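Local coordinates for 4-hydroxybenzoyl-CoA Thioesterase (PDB 1LO7), which hydrolyses 4-hydroxybenzoyl-CoA to 4-hydroxybenzoate and CoA, the last step in converting 4-chlorobenzoate to 4-hydroxybenzoate, at the interface of chains A and B. Numbering follows the deposited sequence. Chains: chain A/B, 4-hydroxybenzoyl-CoA Thioesterase.

Contact 1: the interface of chains A and B. Residues chain A 28-29, 31-32, 61, 115, 117; chain B 23-25.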
# COMPACT_ATOMS: atom_id res chain seq x y z
N HIS A 28 10.41 1.08 -0.98
CA HIS A 28 10.69 0.04 -0.00
C HIS A 28 9.92 -1.25 -0.34
O HIS A 28 10.41 -2.34 -0.12
CB HIS A 28 10.37 0.54 1.43
CG HIS A 28 11.29 1.66 1.78
ND1 HIS A 28 12.66 1.42 2.06
CD2 HIS A 28 11.05 3.01 1.89
CE1 HIS A 28 13.21 2.63 2.33
NE2 HIS A 28 12.26 3.59 2.24
N ARG A 29 8.69 -1.13 -0.89
CA ARG A 29 7.94 -2.32 -1.28
C ARG A 29 8.77 -3.02 -2.34
O ARG A 29 8.94 -4.23 -2.28
CB ARG A 29 6.60 -1.95 -1.98
CG ARG A 29 5.49 -1.51 -1.06
CD ARG A 29 4.12 -1.88 -1.65
NE ARG A 29 3.85 -1.16 -2.88
CZ ARG A 29 3.92 -1.67 -4.11
NH1 ARG A 29 4.22 -2.93 -4.29
NH2 ARG A 29 3.65 -0.89 -5.18
N LEU A 31 12.04 -2.76 -2.91
CA LEU A 31 13.30 -3.24 -2.33
C LEU A 31 13.03 -4.58 -1.63
O LEU A 31 13.79 -5.52 -1.75
CB LEU A 31 13.90 -2.22 -1.34
CG LEU A 31 14.98 -1.33 -1.97
CD1 LEU A 31 14.78 -1.20 -3.47
CD2 LEU A 31 15.03 0.03 -1.29
N ASP A 32 11.90 -4.67 -0.92
CA ASP A 32 11.56 -5.92 -0.23
C ASP A 32 11.34 -7.07 -1.22
O ASP A 32 11.74 -8.23 -0.98
CB ASP A 32 10.36 -5.75 0.71
CG ASP A 32 10.32 -6.90 1.68
OD1 ASP A 32 11.27 -7.14 2.40
OD2 ASP A 32 9.20 -7.60 1.67
N ILE A 61 14.04 -6.94 8.37
CA ILE A 61 15.00 -5.83 8.34
C ILE A 61 15.23 -5.24 9.70
O ILE A 61 14.28 -5.11 10.45
CB ILE A 61 14.50 -4.78 7.34
CG1 ILE A 61 15.54 -3.69 7.02
CG2 ILE A 61 13.15 -4.20 7.78
CD1 ILE A 61 15.30 -2.99 5.67
N GLU A 115 20.40 -2.36 3.04
CA GLU A 115 19.53 -2.93 4.06
C GLU A 115 20.29 -3.92 4.91
O GLU A 115 21.06 -4.71 4.37
CB GLU A 115 18.32 -3.71 3.42
CG GLU A 115 17.38 -2.81 2.59
CD GLU A 115 16.24 -3.62 2.04
OE1 GLU A 115 16.35 -4.76 1.67
OE2 GLU A 115 15.11 -2.94 1.95
N ARG A 117 19.66 -7.05 7.22
CA ARG A 117 18.63 -7.98 7.60
C ARG A 117 19.22 -9.18 8.32
O ARG A 117 20.46 -9.34 8.44
CB ARG A 117 17.95 -8.47 6.31
CG ARG A 117 17.04 -7.43 5.62
CD ARG A 117 16.64 -7.91 4.23
NE ARG A 117 15.88 -6.95 3.42
CZ ARG A 117 14.54 -6.96 3.33
NH1 ARG A 117 13.76 -7.83 4.01
NH2 ARG A 117 13.99 -6.06 2.51
N TRP B 23 4.63 -5.15 8.19
CA TRP B 23 5.47 -5.24 7.00
C TRP B 23 6.17 -3.88 6.93
O TRP B 23 5.52 -2.86 6.90
CB TRP B 23 4.60 -5.50 5.77
CG TRP B 23 5.43 -5.70 4.53
CD1 TRP B 23 6.56 -6.46 4.39
CD2 TRP B 23 5.17 -5.13 3.26
NE1 TRP B 23 7.04 -6.41 3.10
CE2 TRP B 23 6.20 -5.59 2.39
CE3 TRP B 23 4.19 -4.27 2.79
CZ2 TRP B 23 6.22 -5.20 1.05
CZ3 TRP B 23 4.22 -3.90 1.46
CH2 TRP B 23 5.21 -4.39 0.60
N TYR B 24 7.49 -3.86 6.94
CA TYR B 24 8.24 -2.60 7.00
C TYR B 24 7.89 -1.36 6.17
O TYR B 24 8.00 -0.23 6.67
CB TYR B 24 9.76 -2.75 7.19
CG TYR B 24 10.49 -2.80 5.88
CD1 TYR B 24 11.02 -1.63 5.33
CD2 TYR B 24 10.65 -4.01 5.21
CE1 TYR B 24 11.73 -1.68 4.14
CE2 TYR B 24 11.36 -4.08 4.02
CZ TYR B 24 11.90 -2.91 3.50
OH TYR B 24 12.58 -2.95 2.32
N PRO B 25 7.48 -1.53 4.92
CA PRO B 25 7.16 -0.34 4.16
C PRO B 25 6.05 0.46 4.82
O PRO B 25 5.96 1.68 4.65
CB PRO B 25 6.87 -0.80 2.76
CG PRO B 25 7.59 -2.15 2.65
CD PRO B 25 7.56 -2.75 4.05
O HOH W 1 14.60 -0.59 2.75
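A:Glu115 OE2, a carboxylate oxygen, is gripped by two partners: the phenol of B:Tyr24, whose OH donates at 2.6 Å to its syn lone pair, and water 1. The same water also touches B:Tyr24 OH and A:His28 ND1, at the edge of the imidazole, so the phenol of one subunit and the helix 25-41 of the other share one solvent molecule. The other oxygen, OE1, takes NE and NH2 of A:Arg117 from above the carboxylate plane, each at 2.8 Å. The extended arginine then turns NH1 and NH2 end-on to A:Asp32 OD1, with NH2 at 2.9 Å. This chain of alternating charges, set within one subunit, is likely to keep both acids ionised and so strengthen their pull on the partner's donors. A:Asp32, its CG anti to the backbone N (chi1 -163°), offers OD2 to B:Trp23 NE1, tip to tip at 2.9 Å and nearly straight (165° at H); the acceptor lies in the indole plane, while the donor stands above the carboxylate. The phenol ring of B:Tyr24 is a blade inserted into chain A of this hot dog fold homotetramer. A:Asp32 OD1 lies at its edge, in plane, and B:Pro25 CD of its own chain supports one face. Against the opposite face lies the methyl A:Ile61 CG2, 3.9 Å from the ring centroid.

Contact 2: the interface of chains A and B. Residues chain A 64-68; chain B 62-65.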
# COMPACT_ATOMS: atom_id res chain seq x y z
N CYS A 64 18.33 0.37 7.85
CA CYS A 64 18.38 0.71 6.43
C CYS A 64 19.02 2.08 6.20
O CYS A 64 18.82 3.01 6.97
CB CYS A 64 17.00 0.78 5.76
SG CYS A 64 17.15 1.16 3.95
N ASN A 65 19.77 2.23 5.13
CA ASN A 65 20.34 3.51 4.78
C ASN A 65 20.00 3.67 3.32
O ASN A 65 20.48 2.91 2.49
CB ASN A 65 21.88 3.62 5.00
CG ASN A 65 22.39 5.01 4.64
OD1 ASN A 65 21.80 5.77 3.84
ND2 ASN A 65 23.51 5.36 5.25
N ALA A 66 19.17 4.64 3.02
CA ALA A 66 18.73 4.88 1.68
C ALA A 66 18.95 6.32 1.22
O ALA A 66 18.89 7.27 2.00
CB ALA A 66 17.22 4.63 1.64
N SER A 67 19.17 6.46 -0.08
CA SER A 67 19.32 7.77 -0.69
C SER A 67 18.50 7.82 -1.96
O SER A 67 18.44 6.85 -2.72
CB SER A 67 20.77 8.11 -0.94
OG SER A 67 21.47 8.05 0.29
N PHE A 68 17.82 8.94 -2.20
CA PHE A 68 16.95 9.16 -3.37
C PHE A 68 17.60 10.21 -4.23
O PHE A 68 17.66 11.39 -3.87
CB PHE A 68 15.54 9.56 -2.91
CG PHE A 68 14.99 8.58 -1.92
CD1 PHE A 68 15.22 8.71 -0.55
CD2 PHE A 68 14.22 7.49 -2.35
CE1 PHE A 68 14.70 7.80 0.38
CE2 PHE A 68 13.71 6.55 -1.44
CZ PHE A 68 13.93 6.72 -0.06
N VAL B 62 15.18 12.89 0.51
CA VAL B 62 16.44 12.70 -0.21
C VAL B 62 17.31 11.62 0.44
O VAL B 62 18.17 11.00 -0.20
CB VAL B 62 17.25 13.96 -0.48
CG1 VAL B 62 16.39 14.90 -1.32
CG2 VAL B 62 17.59 14.72 0.81
N SER B 63 17.09 11.37 1.72
CA SER B 63 17.89 10.36 2.37
C SER B 63 17.22 9.84 3.62
O SER B 63 16.42 10.53 4.24
CB SER B 63 19.23 10.98 2.73
OG SER B 63 20.04 9.99 3.34
N CYS B 64 17.52 8.63 4.04
CA CYS B 64 16.91 8.15 5.27
C CYS B 64 17.81 7.16 6.01
O CYS B 64 18.50 6.35 5.41
CB CYS B 64 15.58 7.39 5.05
SG CYS B 64 14.82 6.87 6.65
N ASN B 65 17.80 7.20 7.32
CA ASN B 65 18.55 6.25 8.12
C ASN B 65 17.55 5.76 9.13
O ASN B 65 17.10 6.52 9.96
CB ASN B 65 19.81 6.84 8.82
CG ASN B 65 20.56 5.76 9.60
OD1 ASN B 65 20.01 4.72 10.02
ND2 ASN B 65 21.84 6.02 9.79
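Strand 61-68 of chain A runs antiparallel to strand 61-68 of chain B, so the two hot dog fold subunits join their sheets edge to edge across a two-fold axis. A:Asn65 is paired with B:Asn65 at the two-fold axis, and the register continues through A:Ala66 with B:Cys64 and A:Ser67 with B:Ser63. Backbone groups do most of the holding. A:Ala66 N gives a nearly straight bond to B:Cys64 O (3.0 Å, 169° at H), and B:Cys64 N returns one to A:Ala66 O at 2.8 Å; in both, the donor lies in the carbonyl plane. Farther along, A:Phe68 N points straight at B:Val62 O (2.9 Å, 175° at H), yet it sits above that carbonyl's plane, off the lone pairs. Side chains add to this framework. The hydroxyl of B:Ser63, with OG anti to its backbone N (chi1 -179°), turns to A:Ala66 O at 3.2 Å, so this carbonyl oxygen accepts from two donors of the partner strand, an amide and an alcohol. An alanine here would lose the hydroxyl's bond to A:Ala66 O and would probably loosen the strand pairing slightly, while leaving the amide bond to hold that oxygen. The A:Phe68 ring, its CG beside the backbone N, lies alongside the opposing main chain and meets the B:Val62–B:Ser63 peptide with its edge, the carbonyl carbon B:Val62 C and the nitrogen B:Ser63 N both lying in the ring plane; A:Phe68 CD1 comes to 3.7 Å from B:Val62 C.

About 12 Å separates the centres of contact 1 and contact 2, and strand 61-68 serves both: in chain A it gives A:Ile61 to contact 1 and its later residues to contact 2. One relies on side chains, with two aromatic residues from the loop before helix 25-41 of chain B, a tyrosine inserted into the neighbour and a tryptophan reaching its tip across; the other relies on main-chain pairing that fixes the register. Because the interface is two-fold symmetric, each contact has a twin with the chains exchanged. Together they would tie helix and sheet of each subunit to its mate within the homotetramer, with the centres of contacts 1 and 2 about 19 and 16 Å from the active-site residue A:Asp17.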